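Local coordinates for protein induced by osmotic stress (Scheffersomyces stipitis, PDB 5YWN) that probably reduces ketones, including haloketones, asymmetrically to alcohols with NADPH as an extended short-chain reductase of the NAD(P)-dependent epimerase/dehydratase family, at residues A[11-16]-A[208-213]; A[5-10]-A[17-22]; A[132-135]-A[139-142]. The protein carries 1 engineered substitution. All coordinates share one frame; numbering follows the deposited sequence.

Contact 1. Residues A[11-16]-A[208-213]; sequences TGYLAQ and TLNHSA. Engineered in segment 208-213: His211 (natural residue Leu). With NAP (NADP nicotinamide-adenine-dinucleotide phosphate), chain B.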
loop_
_atom_site.group_PDB
_atom_site.type_symbol
_atom_site.label_atom_id
_atom_site.label_comp_id
_atom_site.label_asym_id
_atom_site.label_seq_id
_atom_site.Cartn_x
_atom_site.Cartn_y
_atom_site.Cartn_z
ATOM N N THR A 11 0.510 -7.991 9.006
ATOM C CA THR A 11 -0.087 -7.108 9.991
ATOM C C THR A 11 -0.656 -5.782 9.471
ATOM O O THR A 11 -1.460 -5.208 10.097
ATOM C CB THR A 11 0.839 -6.822 11.167
ATOM O OG1 THR A 11 2.031 -6.269 10.706
ATOM C CG2 THR A 11 1.129 -8.054 11.915
ATOM N N GLY A 12 -0.149 -5.322 8.347
ATOM C CA GLY A 12 -0.409 -4.011 7.820
ATOM C C GLY A 12 -1.798 -3.768 7.252
ATOM O O GLY A 12 -2.524 -4.677 7.055
ATOM N N TYR A 13 -2.112 -2.503 7.054
ATOM C CA TYR A 13 -3.403 -2.044 6.613
ATOM C C TYR A 13 -3.779 -2.512 5.225
ATOM O O TYR A 13 -4.754 -3.134 5.057
ATOM C CB TYR A 13 -3.393 -0.514 6.665
ATOM C CG TYR A 13 -4.474 0.285 5.939
ATOM C CD1 TYR A 13 -5.811 0.148 6.228
ATOM C CD2 TYR A 13 -4.134 1.245 5.042
ATOM C CE1 TYR A 13 -6.755 0.935 5.603
ATOM C CE2 TYR A 13 -5.055 1.997 4.403
ATOM C CZ TYR A 13 -6.376 1.850 4.685
ATOM O OH TYR A 13 -7.244 2.639 4.037
ATOM N N LEU A 14 -2.954 -2.250 4.257
ATOM C CA LEU A 14 -3.133 -2.801 2.928
ATOM C C LEU A 14 -3.059 -4.342 2.870
ATOM O O LEU A 14 -3.799 -4.965 2.213
ATOM C CB LEU A 14 -2.086 -2.260 1.990
ATOM C CG LEU A 14 -2.052 -2.858 0.607
ATOM C CD1 LEU A 14 -3.402 -2.650 -0.015
ATOM C CD2 LEU A 14 -0.975 -2.200 -0.218
ATOM N N ALA A 15 -2.127 -4.896 3.584
ATOM C CA ALA A 15 -1.897 -6.311 3.578
ATOM C C ALA A 15 -3.120 -7.092 4.075
ATOM O O ALA A 15 -3.469 -8.035 3.494
ATOM C CB ALA A 15 -0.704 -6.624 4.409
ATOM N N GLN A 16 -3.764 -6.609 5.122
ATOM C CA GLN A 16 -4.986 -7.199 5.635
ATOM C C GLN A 16 -6.163 -7.168 4.663
ATOM O O GLN A 16 -6.864 -8.067 4.604
ATOM C CB GLN A 16 -5.361 -6.657 7.001
ATOM C CG GLN A 16 -4.455 -7.134 8.107
ATOM C CD GLN A 16 -4.992 -6.933 9.496
ATOM O OE1 GLN A 16 -6.037 -7.394 9.821
ATOM N NE2 GLN A 16 -4.239 -6.257 10.311
ATOM N N THR A 208 -3.426 0.630 15.632
ATOM C CA THR A 208 -2.384 1.586 15.238
ATOM C C THR A 208 -2.923 2.429 14.148
ATOM O O THR A 208 -3.773 1.993 13.408
ATOM C CB THR A 208 -1.054 0.917 14.807
ATOM O OG1 THR A 208 0.015 1.869 14.871
ATOM C CG2 THR A 208 -1.135 0.344 13.359
ATOM N N LEU A 209 -2.434 3.635 14.040
ATOM C CA LEU A 209 -2.969 4.543 13.090
ATOM C C LEU A 209 -2.141 4.532 11.842
ATOM O O LEU A 209 -1.075 5.104 11.817
ATOM C CB LEU A 209 -2.930 5.929 13.699
ATOM C CG LEU A 209 -3.611 6.118 15.051
ATOM C CD1 LEU A 209 -3.736 7.578 15.394
ATOM C CD2 LEU A 209 -4.920 5.363 15.135
ATOM N N ASN A 210 -2.627 3.900 10.807
ATOM C CA ASN A 210 -1.904 3.894 9.579
ATOM C C ASN A 210 -1.791 5.317 9.106
ATOM O O ASN A 210 -2.721 6.039 9.155
ATOM C CB ASN A 210 -2.618 3.013 8.567
ATOM C CG ASN A 210 -2.107 3.200 7.185
ATOM O OD1 ASN A 210 -2.456 4.121 6.545
ATOM N ND2 ASN A 210 -1.234 2.320 6.749
ATOM N N HIS A 211 -0.636 5.687 8.636
ATOM C CA HIS A 211 -0.410 7.051 8.326
ATOM C C HIS A 211 -1.357 7.570 7.267
ATOM O O HIS A 211 -1.929 8.576 7.488
ATOM C CB HIS A 211 1.023 7.280 7.902
ATOM C CG HIS A 211 1.408 6.571 6.658
ATOM N ND1 HIS A 211 1.623 5.222 6.607
ATOM C CD2 HIS A 211 1.604 7.024 5.400
ATOM C CE1 HIS A 211 1.938 4.866 5.382
ATOM N NE2 HIS A 211 1.948 5.945 4.626
ATOM N N SER A 212 -1.564 6.878 6.160
ATOM C CA SER A 212 -2.545 7.307 5.181
ATOM C C SER A 212 -4.032 7.319 5.628
ATOM O O SER A 212 -4.678 8.271 5.479
ATOM C CB SER A 212 -2.367 6.528 3.872
ATOM O OG SER A 212 -2.928 5.307 3.951
ATOM N N ALA A 213 -4.505 6.276 6.252
ATOM C CA ALA A 213 -5.889 6.183 6.684
ATOM C C ALA A 213 -6.221 7.281 7.686
ATOM O O ALA A 213 -7.272 7.800 7.669
ATOM C CB ALA A 213 -6.200 4.832 7.270
HETATM P PA NAP B . 1.667 0.021 7.347
HETATM O O1A NAP B . 0.188 -0.070 7.634
HETATM O O2A NAP B . 2.607 0.563 8.398
HETATM O O5B NAP B . 2.186 -1.439 6.911
HETATM C C5B NAP B . 3.569 -1.774 7.008
HETATM C C4B NAP B . 3.717 -3.217 7.476
HETATM O O4B NAP B . 4.995 -3.730 7.084
HETATM C C3B NAP B . 3.615 -3.327 8.989
HETATM O O3B NAP B . 2.505 -4.150 9.363
HETATM C C2B NAP B . 4.919 -3.939 9.461
HETATM O O2B NAP B . 4.683 -5.165 10.147
HETATM C C1B NAP B . 5.756 -4.173 8.212
HETATM N N9A NAP B . 7.027 -3.410 8.300
HETATM C C8A NAP B . 7.136 -2.068 8.322
HETATM N N7A NAP B . 8.440 -1.696 8.408
HETATM C C5A NAP B . 9.186 -2.814 8.442
HETATM C C6A NAP B . 10.629 -3.137 8.529
HETATM N N6A NAP B . 11.563 -2.158 8.599
HETATM N N1A NAP B . 10.982 -4.442 8.537
HETATM C C2A NAP B . 10.071 -5.431 8.468
HETATM N N3A NAP B . 8.747 -5.203 8.388
HETATM C C4A NAP B . 8.250 -3.943 8.371
HETATM O O3 NAP B . 1.867 0.882 6.000
HETATM P PN NAP B . 0.762 0.838 4.831
HETATM O O1N NAP B . 0.198 2.228 4.661
HETATM O O2N NAP B . -0.167 -0.323 5.101
HETATM O O5D NAP B . 1.640 0.487 3.528
HETATM C C5D NAP B . 1.632 -0.831 2.983
HETATM C C4D NAP B . 2.582 -0.906 1.794
HETATM O O4D NAP B . 2.008 -0.247 0.661
HETATM C C3D NAP B . 3.915 -0.237 2.095
HETATM O O3D NAP B . 4.982 -1.190 2.052
HETATM C C2D NAP B . 4.105 0.828 1.034
HETATM O O2D NAP B . 5.310 0.600 0.296
HETATM C C1D NAP B . 2.890 0.744 0.123
HETATM N N1N NAP B . 2.219 2.046 0.054
HETATM C C2N NAP B . 1.236 2.332 0.917
HETATM C C3N NAP B . 0.588 3.561 0.870
HETATM C C7N NAP B . -0.513 3.873 1.840
HETATM O O7N NAP B . -0.900 5.025 1.954
HETATM N N7N NAP B . -1.042 2.880 2.554
HETATM C C4N NAP B . 0.967 4.495 -0.083
HETATM C C5N NAP B . 1.988 4.175 -0.965
HETATM C C6N NAP B . 2.604 2.932 -0.874
HETATM P P2B NAP B . 4.451 -5.179 11.740
HETATM O O1X NAP B . 4.907 -6.555 12.163
HETATM O O2X NAP B . 5.320 -4.052 12.244
HETATM O O3X NAP B . 2.968 -4.939 11.894
#

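Contact 2. Residues A[5-10]-A[17-22]; sequences VFVSGA and QIIALV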
loop_
_atom_site.group_PDB
_atom_site.type_symbol
_atom_site.label_atom_id
_atom_site.label_comp_id
_atom_site.label_asym_id
_atom_site.label_seq_id
_atom_site.Cartn_x
_atom_site.Cartn_y
_atom_site.Cartn_z
ATOM N N VAL A 5 -1.200 -18.294 -1.364
ATOM C CA VAL A 5 -0.582 -17.019 -1.567
ATOM C C VAL A 5 0.239 -16.578 -0.357
ATOM O O VAL A 5 -0.235 -16.564 0.705
ATOM C CB VAL A 5 -1.626 -15.949 -1.931
ATOM C CG1 VAL A 5 -0.997 -14.599 -2.079
ATOM C CG2 VAL A 5 -2.452 -16.331 -3.124
ATOM N N PHE A 6 1.478 -16.204 -0.573
ATOM C CA PHE A 6 2.307 -15.660 0.481
ATOM C C PHE A 6 2.238 -14.128 0.522
ATOM O O PHE A 6 2.373 -13.493 -0.495
ATOM C CB PHE A 6 3.739 -16.119 0.354
ATOM C CG PHE A 6 4.530 -15.956 1.589
ATOM C CD1 PHE A 6 4.887 -14.727 2.035
ATOM C CD2 PHE A 6 4.886 -17.046 2.332
ATOM C CE1 PHE A 6 5.607 -14.593 3.178
ATOM C CE2 PHE A 6 5.581 -16.924 3.483
ATOM C CZ PHE A 6 5.954 -15.699 3.907
ATOM N N VAL A 7 1.988 -13.572 1.686
ATOM C CA VAL A 7 1.927 -12.134 1.861
ATOM C C VAL A 7 2.875 -11.655 2.956
ATOM O O VAL A 7 2.654 -11.899 4.096
ATOM C CB VAL A 7 0.504 -11.656 2.182
ATOM C CG1 VAL A 7 0.458 -10.167 2.374
ATOM C CG2 VAL A 7 -0.518 -12.123 1.180
ATOM N N SER A 8 3.914 -10.946 2.579
ATOM C CA SER A 8 4.812 -10.351 3.531
ATOM C C SER A 8 4.170 -9.177 4.284
ATOM O O SER A 8 3.347 -8.531 3.766
ATOM C CB SER A 8 6.122 -9.952 2.884
ATOM O OG SER A 8 6.010 -8.834 2.107
ATOM N N GLY A 9 4.589 -8.940 5.501
ATOM C CA GLY A 9 3.987 -7.914 6.320
ATOM C C GLY A 9 2.489 -8.008 6.508
ATOM O O GLY A 9 1.791 -7.105 6.243
ATOM N N ALA A 10 2.034 -9.150 6.949
ATOM C CA ALA A 10 0.636 -9.442 7.058
ATOM C C ALA A 10 -0.163 -8.596 8.073
ATOM O O ALA A 10 -1.324 -8.559 8.028
ATOM C CB ALA A 10 0.434 -10.896 7.332
ATOM N N GLN A 17 -6.353 -6.077 3.953
ATOM C CA GLN A 17 -7.327 -5.998 2.918
ATOM C C GLN A 17 -7.013 -6.933 1.758
ATOM O O GLN A 17 -7.856 -7.539 1.263
ATOM C CB GLN A 17 -7.540 -4.564 2.451
ATOM C CG GLN A 17 -8.360 -3.690 3.390
ATOM C CD GLN A 17 -9.863 -3.941 3.316
ATOM O OE1 GLN A 17 -10.289 -4.924 2.890
ATOM N NE2 GLN A 17 -10.611 -3.024 3.750
ATOM N N ILE A 18 -5.762 -7.033 1.386
ATOM C CA ILE A 18 -5.348 -7.968 0.394
ATOM C C ILE A 18 -5.681 -9.389 0.868
ATOM O O ILE A 18 -6.222 -10.118 0.147
ATOM C CB ILE A 18 -3.836 -7.834 0.114
ATOM C CG1 ILE A 18 -3.546 -6.560 -0.676
ATOM C CG2 ILE A 18 -3.266 -9.049 -0.603
ATOM C CD1 ILE A 18 -2.098 -6.284 -0.883
ATOM N N ILE A 19 -5.356 -9.708 2.099
ATOM C CA ILE A 19 -5.588 -11.010 2.641
ATOM C C ILE A 19 -7.079 -11.347 2.662
ATOM O O ILE A 19 -7.443 -12.337 2.218
ATOM C CB ILE A 19 -4.955 -11.155 4.042
ATOM C CG1 ILE A 19 -3.422 -11.138 3.961
ATOM C CG2 ILE A 19 -5.454 -12.399 4.755
ATOM C CD1 ILE A 19 -2.708 -10.922 5.237
ATOM N N ALA A 20 -7.906 -10.429 3.116
ATOM C CA ALA A 20 -9.338 -10.633 3.144
ATOM C C ALA A 20 -9.895 -10.858 1.756
ATOM O O ALA A 20 -10.717 -11.682 1.588
ATOM C CB ALA A 20 -10.038 -9.492 3.812
ATOM N N LEU A 21 -9.433 -10.112 0.780
ATOM C CA LEU A 21 -9.840 -10.350 -0.551
ATOM C C LEU A 21 -9.374 -11.683 -1.101
ATOM O O LEU A 21 -10.126 -12.384 -1.648
ATOM C CB LEU A 21 -9.391 -9.243 -1.459
ATOM C CG LEU A 21 -9.654 -9.461 -2.944
ATOM C CD1 LEU A 21 -11.116 -9.586 -3.221
ATOM C CD2 LEU A 21 -9.031 -8.401 -3.825
ATOM N N VAL A 22 -8.126 -12.007 -0.920
ATOM C CA VAL A 22 -7.580 -13.248 -1.424
ATOM C C VAL A 22 -8.266 -14.484 -0.796
ATOM O O VAL A 22 -8.591 -15.405 -1.463
ATOM C CB VAL A 22 -6.052 -13.214 -1.287
ATOM C CG1 VAL A 22 -5.433 -14.556 -1.136
ATOM C CG2 VAL A 22 -5.440 -12.398 -2.401
#

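Contact 3. Residues A[132-135]-A[139-142]; sequences PEEL and DVVL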
loop_
_atom_site.group_PDB
_atom_site.type_symbol
_atom_site.label_atom_id
_atom_site.label_comp_id
_atom_site.label_asym_id
_atom_site.label_seq_id
_atom_site.Cartn_x
_atom_site.Cartn_y
_atom_site.Cartn_z
ATOM N N PRO A 132 8.758 15.013 -4.421
ATOM C CA PRO A 132 7.647 15.564 -3.682
ATOM C C PRO A 132 7.013 16.758 -4.355
ATOM O O PRO A 132 5.840 16.741 -4.561
ATOM C CB PRO A 132 8.305 15.996 -2.387
ATOM C CG PRO A 132 9.376 15.042 -2.211
ATOM C CD PRO A 132 9.905 14.797 -3.555
ATOM N N GLU A 133 7.804 17.699 -4.817
ATOM C CA GLU A 133 7.267 18.867 -5.466
ATOM C C GLU A 133 6.433 18.562 -6.724
ATOM O O GLU A 133 5.621 19.341 -7.096
ATOM C CB GLU A 133 8.364 19.855 -5.755
ATOM C CG GLU A 133 9.554 19.308 -6.535
ATOM C CD GLU A 133 10.567 18.538 -5.683
ATOM O OE1 GLU A 133 10.196 17.747 -4.830
ATOM O OE2 GLU A 133 11.752 18.733 -5.895
ATOM N N GLU A 134 6.701 17.470 -7.400
ATOM C CA GLU A 134 5.961 17.023 -8.546
ATOM C C GLU A 134 4.572 16.545 -8.304
ATOM O O GLU A 134 3.731 16.741 -9.125
ATOM C CB GLU A 134 6.701 15.990 -9.336
ATOM C CG GLU A 134 7.907 16.541 -10.018
ATOM C CD GLU A 134 8.710 15.493 -10.801
ATOM O OE1 GLU A 134 8.233 14.337 -11.012
ATOM O OE2 GLU A 134 9.828 15.884 -11.218
ATOM N N LEU A 135 4.352 15.882 -7.191
ATOM C CA LEU A 135 3.095 15.249 -6.923
ATOM C C LEU A 135 1.937 16.215 -6.853
ATOM O O LEU A 135 0.833 15.864 -7.110
ATOM C CB LEU A 135 3.145 14.408 -5.645
ATOM C CG LEU A 135 3.945 13.126 -5.676
ATOM C CD1 LEU A 135 4.000 12.460 -4.354
ATOM C CD2 LEU A 135 3.541 12.152 -6.731
ATOM N N ASP A 139 0.821 20.801 -13.484
ATOM C CA ASP A 139 1.461 20.580 -14.739
ATOM C C ASP A 139 2.131 19.213 -14.940
ATOM O O ASP A 139 2.545 18.897 -15.982
ATOM C CB ASP A 139 2.433 21.698 -15.015
ATOM C CG ASP A 139 1.771 23.050 -15.119
ATOM O OD1 ASP A 139 0.621 23.181 -15.467
ATOM O OD2 ASP A 139 2.419 24.015 -14.844
ATOM N N VAL A 140 2.215 18.424 -13.910
ATOM C CA VAL A 140 2.816 17.111 -13.996
ATOM C C VAL A 140 1.810 16.028 -14.358
ATOM O O VAL A 140 0.801 15.914 -13.782
ATOM C CB VAL A 140 3.574 16.769 -12.704
ATOM C CG1 VAL A 140 3.907 15.281 -12.581
ATOM C CG2 VAL A 140 4.797 17.635 -12.563
ATOM N N VAL A 141 2.153 15.252 -15.346
ATOM C CA VAL A 141 1.438 14.084 -15.688
ATOM C C VAL A 141 2.278 12.823 -15.426
ATOM O O VAL A 141 3.193 12.549 -16.119
ATOM C CB VAL A 141 1.018 14.116 -17.162
ATOM C CG1 VAL A 141 0.437 12.800 -17.616
ATOM C CG2 VAL A 141 0.108 15.287 -17.463
ATOM N N LEU A 142 1.931 12.089 -14.402
ATOM C CA LEU A 142 2.510 10.789 -14.201
ATOM C C LEU A 142 1.881 9.695 -15.040
ATOM O O LEU A 142 0.718 9.737 -15.348
ATOM C CB LEU A 142 2.475 10.364 -12.751
ATOM C CG LEU A 142 3.086 11.252 -11.710
ATOM C CD1 LEU A 142 3.079 10.637 -10.337
ATOM C CD2 LEU A 142 4.426 11.765 -12.104
#

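Contact 1. Residues A[11-16]-A[208-213]
Both side chains that dominate this contact leave the backbone in the same way: CG lies anti to the backbone N in Tyr13 (chi1 165°) and in Asn210 (chi1 167°), and each CB points toward the opposite segment. The setting is the cofactor end of a Rossmann fold, where the glycine-rich loop, here a GxxGxxA pattern running from Gly9 to Ala15, leads into helix 13-24 beneath the NADP+ pyrophosphate. Gly12 occupies the N-cap position of that helix and lies against the cofactor, its N close to NAP O3B. The two side chains cross at about a right angle, with ring and amide planes inclined by 46°, and Tyr13 CD2 comes 3.5 Å from Asn210 ND2. Ala213 covers one face of the ring near its rim, its CB 4.0 Å from Tyr13 CZ, while the phenol OH is taken by Gly197 O.

The principle illustrated is a division of labour within one amide. Asn210 is the N-cap of the helix that starts at 211, its OD1 accepting from Ala213 N at 3.0 Å, in the carbonyl plane, which should help fix the rotation of the amide. Asn210 ND2 faces the diphosphate and bridges its two halves: it is hydrogen-bonded to NAP O1A at 2.9 Å and to NAP O1N at 2.5 Å, a modelled distance short enough to be read with caution. From the loop side, Tyr13 N and Leu14 N add weak bonds to NAP O1A and NAP O2N, so both segments grip the same group. Beyond the amide, Ser212 OG is hydrogen-bonded to Ile195 O and weakly accepts from the nicotinamide carboxamide N7N. The engineered His211 approaches the diphosphate obliquely, its CE1 3.2 Å from NAP O1N.

Contact 2. Residues A[5-10]-A[17-22]
No ring or planar side-chain group takes part where Val5, Val7 and Ala10 meet Ile18, Ile19 and Val22; the one aromatic ring of the two segments, that of Phe6, belongs to the other side of the strand, where it meets Phe77 with the two ring planes nearly parallel. What remains is a wholly aliphatic interface, the first strand and helix of the Rossmann beta-alpha-beta unit formed by 4-7, 13-24 and 28-33. It exemplifies how such a crossover is packed: the chain passes from strand to helix through the glycine-rich loop and returns almost antiparallel, at 168°, with the axes of strand 5-7 and helix 17-22 10.1 Å apart.

On the strand, the alternate residues Val5 and Val7 face the helix. Val5 and Val22 reach toward each other tip to tip, Val5 CG2 lying 4.0 Å from Val22 CG1. Two residues on, Val7 uses the same branch, CG2, but is met differently: the Ile19 side chain crosses it obliquely, with CG1 4.1 Å from Val7 CG2, and Ile18 CG2 stands farther off, 4.5 Å from Val7 CG2. Ile18 also packs against Leu78 of strand 74-79 and against Ala242 and His245 of helix 238-250, so Ile18 fills the junction between helix 13-24, the sheet and helix 238-250.

Toward the cofactor end of the strand the interface closes on the loop itself. Ile19 places CG1 beside its backbone N (chi1 -68°) and continues extended to CD1 (chi2 165°), bringing that methyl against the loop, with Ile19 CD1 3.8 Å from Ala10 CB and 3.9 Å from Ala10 O.

Contact 3. Residues A[132-135]-A[139-142]
A short helical turn, 132-135, and the irregular loop that follows it fold back on one another, a local example of how a short helix can be packed by the chain just beyond it. Leu135 N closes the turn by donating to Pro132 O at 3.1 Å, while toward this turn 139-142 offers side chains and no hydrogen bond. Val140 points toward the turn and sits against its backbone: Val140 CB is 3.6 Å from Glu134 O, and both methyls lie close to the same carbonyl oxygen. The Glu134 side chain passes Val140 at about a right angle, with Glu134 CB 4.1 Å from Val140 CG2, so its aliphatic part does the packing while Glu134 OE1 is hydrogen-bonded to Ser130 OG.

The second meeting point is between leucines. The CB of Leu135 points away from the loop, but CG beside the backbone N (chi1 -71°) lets Leu135 CD2 come to 3.9 Å from Leu142 CD1. These two residues also tie the pair into the fold: both rest on Val126, Leu135 and Pro132 pack on Phe164 of helix 159-181, and the backbone of Leu142 is hydrogen-bonded to Asn303, in the segment before helix 305-311.

Overall arrangement
Contacts 1 and 2 share one element, helix 13-24: its first turn faces the NADP+ diphosphate in contact 1, and its next turns pack on strand 4-7 in contact 2. Their centres are about 13 Å apart and they touch directly, Ala15 CB lying 3.1 Å from Gly9 O, so the loop that binds the cofactor is backed by the aliphatic interface behind it. Contact 3 stands apart, its centre about 25 Å from that of contact 1 and about 31 Å from that of contact 2. The Leu135 side chain still comes within about 9 Å of the bound cofactor and of the side chain of Tyr163, another NADP+-binding residue, without touching either.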